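Side-chain contacts in tellurite resistance protein of COG3793 (PDB 2OU3), which probably takes part in the bacterial response to tellurite as a TerB-family, zinc-binding helical protein, though its precise role is not established: residues L55-C58 / A59-G62; V67-D70 / L71-Y74. All blocks are in the same frame, centred on the assembly; numbering follows the deposited sequence.

Interaction 1: residues L55-C58 / A59-G62; sequences LGFC and ASWG. With I3A (1H-indole-3-carbaldehyde), chain E.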
loop_
_atom_site.group_PDB
_atom_site.type_symbol
_atom_site.label_atom_id
_atom_site.label_comp_id
_atom_site.label_asym_id
_atom_site.label_seq_id
_atom_site.Cartn_x
_atom_site.Cartn_y
_atom_site.Cartn_z
ATOM N N LEU A 55 8.776 -8.338 -7.231
ATOM C CA LEU A 55 9.885 -7.382 -7.260
ATOM C C LEU A 55 9.390 -5.961 -7.081
ATOM O O LEU A 55 10.020 -5.158 -6.377
ATOM C CB LEU A 55 10.655 -7.479 -8.572
ATOM C CG LEU A 55 11.531 -8.690 -8.856
ATOM C CD1 LEU A 55 12.203 -8.525 -10.209
ATOM C CD2 LEU A 55 12.565 -8.809 -7.858
ATOM N N GLY A 56 8.237 -5.660 -7.685
ATOM C CA GLY A 56 7.642 -4.324 -7.562
ATOM C C GLY A 56 7.177 -4.055 -6.131
ATOM O O GLY A 56 7.345 -2.956 -5.596
ATOM N N PHE A 57 6.595 -5.070 -5.505
ATOM C CA PHE A 57 6.131 -4.982 -4.125
ATOM C C PHE A 57 7.346 -4.725 -3.243
ATOM O O PHE A 57 7.363 -3.783 -2.478
ATOM C CB PHE A 57 5.416 -6.288 -3.792
ATOM C CG PHE A 57 4.858 -6.375 -2.412
ATOM C CD1 PHE A 57 4.267 -5.285 -1.791
ATOM C CD2 PHE A 57 4.858 -7.613 -1.770
ATOM C CE1 PHE A 57 3.717 -5.405 -0.526
ATOM C CE2 PHE A 57 4.317 -7.736 -0.487
ATOM C CZ PHE A 57 3.759 -6.648 0.121
ATOM N N CYS A 58 8.428 -5.479 -3.474
ATOM C CA CYS A 58 9.629 -5.335 -2.680
ATOM C C CYS A 58 10.268 -3.958 -2.899
ATOM O O CYS A 58 10.627 -3.262 -1.946
ATOM C CB CYS A 58 10.613 -6.473 -2.976
ATOM S SG CYS A 58 12.151 -6.394 -2.025
ATOM N N ALA A 59 10.353 -3.526 -4.153
ATOM C CA ALA A 59 10.939 -2.208 -4.469
ATOM C C ALA A 59 10.200 -1.070 -3.793
ATOM O O ALA A 59 10.844 -0.082 -3.384
ATOM C CB ALA A 59 10.975 -1.973 -5.981
ATOM N N SER A 60 8.868 -1.195 -3.679
ATOM C CA SER A 60 8.049 -0.133 -3.113
ATOM C C SER A 60 8.454 0.168 -1.700
ATOM O O SER A 60 8.196 1.263 -1.249
ATOM C CB SER A 60 6.554 -0.458 -3.148
ATOM O OG SER A 60 6.212 -1.415 -2.182
ATOM N N TRP A 61 9.026 -0.789 -0.963
ATOM C CA TRP A 61 9.413 -0.526 0.442
ATOM C C TRP A 61 10.654 0.351 0.549
ATOM O O TRP A 61 11.065 0.729 1.647
ATOM C CB TRP A 61 9.706 -1.785 1.246
ATOM C CG TRP A 61 8.736 -2.891 1.000
ATOM C CD1 TRP A 61 7.427 -2.758 0.678
ATOM C CD2 TRP A 61 9.005 -4.295 1.037
ATOM N NE1 TRP A 61 6.858 -3.996 0.502
ATOM C CE2 TRP A 61 7.804 -4.956 0.736
ATOM C CE3 TRP A 61 10.147 -5.065 1.320
ATOM C CZ2 TRP A 61 7.714 -6.349 0.674
ATOM C CZ3 TRP A 61 10.054 -6.428 1.259
ATOM C CH2 TRP A 61 8.847 -7.062 0.935
ATOM N N GLY A 62 11.277 0.641 -0.569
ATOM C CA GLY A 62 12.482 1.490 -0.591
ATOM C C GLY A 62 13.771 0.777 -0.221
ATOM O O GLY A 62 14.775 1.417 0.156
HETATM O O I3A E . 10.984 -6.660 4.696
HETATM C "C3'" I3A E . 9.772 -6.809 4.558
HETATM C C3 I3A E . 9.088 -7.747 5.481
HETATM C C2 I3A E . 7.736 -7.964 5.489
HETATM N N I3A E . 7.468 -8.871 6.489
HETATM C C8 I3A E . 8.595 -9.251 7.127
HETATM C C9 I3A E . 9.735 -8.546 6.526
HETATM C C4 I3A E . 11.038 -8.720 7.020
HETATM C C5 I3A E . 11.231 -9.601 8.057
HETATM C C6 I3A E . 10.156 -10.282 8.653
HETATM C C7 I3A E . 8.864 -10.095 8.186
#

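Interaction 2: residues V67-D70 / L71-Y74; sequences VIED and LKTY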
loop_
_atom_site.group_PDB
_atom_site.type_symbol
_atom_site.label_atom_id
_atom_site.label_comp_id
_atom_site.label_asym_id
_atom_site.label_seq_id
_atom_site.Cartn_x
_atom_site.Cartn_y
_atom_site.Cartn_z
ATOM N N VAL A 67 19.130 -5.331 -3.305
ATOM C CA VAL A 67 18.138 -6.322 -2.963
ATOM C C VAL A 67 17.373 -6.735 -4.209
ATOM O O VAL A 67 17.159 -7.911 -4.452
ATOM C CB VAL A 67 17.178 -5.813 -1.871
ATOM C CG1 VAL A 67 15.998 -6.856 -1.555
ATOM C CG2 VAL A 67 17.955 -5.479 -0.610
ATOM N N ILE A 68 16.961 -5.758 -5.009
ATOM C CA ILE A 68 16.199 -6.040 -6.228
ATOM C C ILE A 68 17.069 -6.682 -7.311
ATOM O O ILE A 68 16.669 -7.669 -7.953
ATOM C CB ILE A 68 15.495 -4.755 -6.777
ATOM C CG1 ILE A 68 14.590 -4.149 -5.707
ATOM C CG2 ILE A 68 14.700 -5.077 -8.052
ATOM C CD1 ILE A 68 13.505 -5.076 -5.116
ATOM N N GLU A 69 18.271 -6.163 -7.505
ATOM C CA GLU A 69 19.166 -6.768 -8.490
ATOM C C GLU A 69 19.438 -8.244 -8.181
ATOM O O GLU A 69 19.442 -9.112 -9.061
ATOM C CB GLU A 69 20.475 -6.014 -8.530
ATOM C CG GLU A 69 20.295 -4.599 -9.041
ATOM C CD GLU A 69 19.951 -4.530 -10.528
ATOM O OE1 GLU A 69 19.915 -5.575 -11.230
ATOM O OE2 GLU A 69 19.692 -3.396 -10.983
ATOM N N ASP A 70 19.625 -8.528 -6.900
ATOM C CA ASP A 70 19.904 -9.898 -6.445
ATOM C C ASP A 70 18.648 -10.814 -6.537
ATOM O O ASP A 70 18.767 -12.007 -6.858
ATOM C CB ASP A 70 20.492 -9.838 -5.030
ATOM C CG ASP A 70 20.835 -11.176 -4.466
ATOM O OD1 ASP A 70 21.920 -11.675 -4.786
ATOM O OD2 ASP A 70 20.052 -11.679 -3.640
ATOM N N LEU A 71 17.461 -10.272 -6.302
ATOM C CA LEU A 71 16.217 -11.032 -6.541
ATOM C C LEU A 71 16.010 -11.346 -8.021
ATOM O O LEU A 71 15.486 -12.409 -8.363
ATOM C CB LEU A 71 14.979 -10.285 -5.995
ATOM C CG LEU A 71 14.799 -10.193 -4.483
ATOM C CD1 LEU A 71 13.631 -9.263 -4.081
ATOM C CD2 LEU A 71 14.621 -11.568 -3.897
ATOM N N LYS A 72 16.381 -10.412 -8.898
ATOM C CA LYS A 72 16.246 -10.629 -10.345
ATOM C C LYS A 72 16.950 -11.895 -10.818
ATOM O O LYS A 72 16.401 -12.624 -11.633
ATOM C CB LYS A 72 16.748 -9.425 -11.159
ATOM C CG LYS A 72 15.772 -8.254 -11.103
ATOM C CD LYS A 72 15.987 -7.215 -12.185
ATOM C CE LYS A 72 16.744 -5.993 -11.696
ATOM N NZ LYS A 72 16.200 -4.716 -12.284
ATOM N N THR A 73 18.139 -12.160 -10.281
ATOM C CA THR A 73 18.953 -13.329 -10.661
ATOM C C THR A 73 18.717 -14.554 -9.763
ATOM O O THR A 73 19.237 -15.647 -10.013
ATOM C CB THR A 73 20.443 -12.962 -10.613
ATOM O OG1 THR A 73 20.806 -12.574 -9.273
ATOM C CG2 THR A 73 20.740 -11.799 -11.580
ATOM N N TYR A 74 17.912 -14.389 -8.724
ATOM C CA TYR A 74 17.692 -15.455 -7.776
ATOM C C TYR A 74 16.833 -16.560 -8.367
ATOM O O TYR A 74 15.741 -16.319 -8.892
ATOM C CB TYR A 74 17.012 -14.925 -6.537
ATOM C CG TYR A 74 16.782 -15.953 -5.432
ATOM C CD1 TYR A 74 17.838 -16.441 -4.679
ATOM C CD2 TYR A 74 15.487 -16.335 -5.067
ATOM C CE1 TYR A 74 17.624 -17.344 -3.636
ATOM C CE2 TYR A 74 15.263 -17.243 -4.030
ATOM C CZ TYR A 74 16.334 -17.727 -3.316
ATOM O OH TYR A 74 16.130 -18.611 -2.292
HETATM O O HOH W 1 20.514 -14.073 -6.974
#

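Interaction 1: residues L55-C58 / A59-G62
The indole of W61 folds back over the turn that precedes it, against F57 and C58. W61 CB lies 3.6 Å from C58 O; CG then lies beside the W61 backbone N (chi1 -42°), and this brings the ring over the preceding turn. CG and CD2 rest near C58 O. W61 NE1 passes over the face of F57, 3.6 Å from F57 CE1, and CZ2 stands above the centre of that ring. The indole thus presents its edge to the phenyl face in a T-shaped pair, planes at 80°. The indole face toward F57 O receives C58 CA, a CH-pi contact 3.8 Å from the centroid of the W61 six-membered ring, while C58 SG sits obliquely near CZ3. The opposite face lines the indole-3-carbaldehyde pocket, where W61 CZ3 meets I3A C3', the aldehyde carbon, at 3.3 Å; S29 and D96 hydrogen-bond this ligand. S60 OG bonds to F57 O at 2.6 Å; W61 NE1, though near that oxygen, is badly angled for a bond. Beyond W61, G62 has positive phi. Among the neighbours of helix 48-60, C58 packs on helix 65-73, W61 on helix 26-41, and F57 meets W12 of the second subunit.

Interaction 2: residues V67-D70 / L71-Y74
V67 meets L71 one helical turn on, where V67 CG1 and L71 CD1 approach to 4.2 Å and the backbone bond from L71 N to V67 O joins the same two residues. I68 follows with I68 CD1 4.3 Å from L71 CD1, so that leucine methyl meets both apolar side chains; I68 O in turn accepts K72 N at 2.9 Å. These successive i to i+4 bonds mark the last turns of helix 65-73, one of the helices of this all-helical TerB-family protein; V67, I68 and L71 face the neighbouring helices, and E69 and K72 lie on the exposed side. There E69 bends at chi2 (-70°), which swings its carboxylate back alongside the lysine three residues ahead. The two side chains point the same way, and E69 OE1 touches K72 CE at 3.2 Å, whereas the salt bridge itself is long, with E69 OE2 to K72 NZ at 4.0 Å. Nearby, I5 of the second subunit packs against both. The carboxylate of D70 turns to K34 of helix 26-41, a salt bridge through OD2, and its carbonyl takes a water. This water donates to D70 O at 2.7 Å and also hydrogen-bonds T73 OG1 at 2.8 Å, so it bridges the D70 carbonyl and the threonine hydroxyl.

How the interactions relate
Interactions 1 and 2 occupy consecutive helices, 48-60 and 65-73, and lie about 12 Å apart, centre to centre. The apolar sides of the two helices touch directly: L55 CD2 reaches L71 CB at 3.4 Å, C58 SG reaches I68 CD1 at 3.6 Å, and L55 CD1 rests 3.7 Å from K72 CG. C58 thus belongs to both neighbourhoods, touching W61 in its own contact and I68 and L71 of interaction 2. Only interaction 1 supplies a residue of the indole-3-carbaldehyde pocket, W61; the V67 side chain of interaction 2 stays about 8 Å from a bound ligand. Both contacts also touch the second subunit, where L8 packs on L55 and on I68.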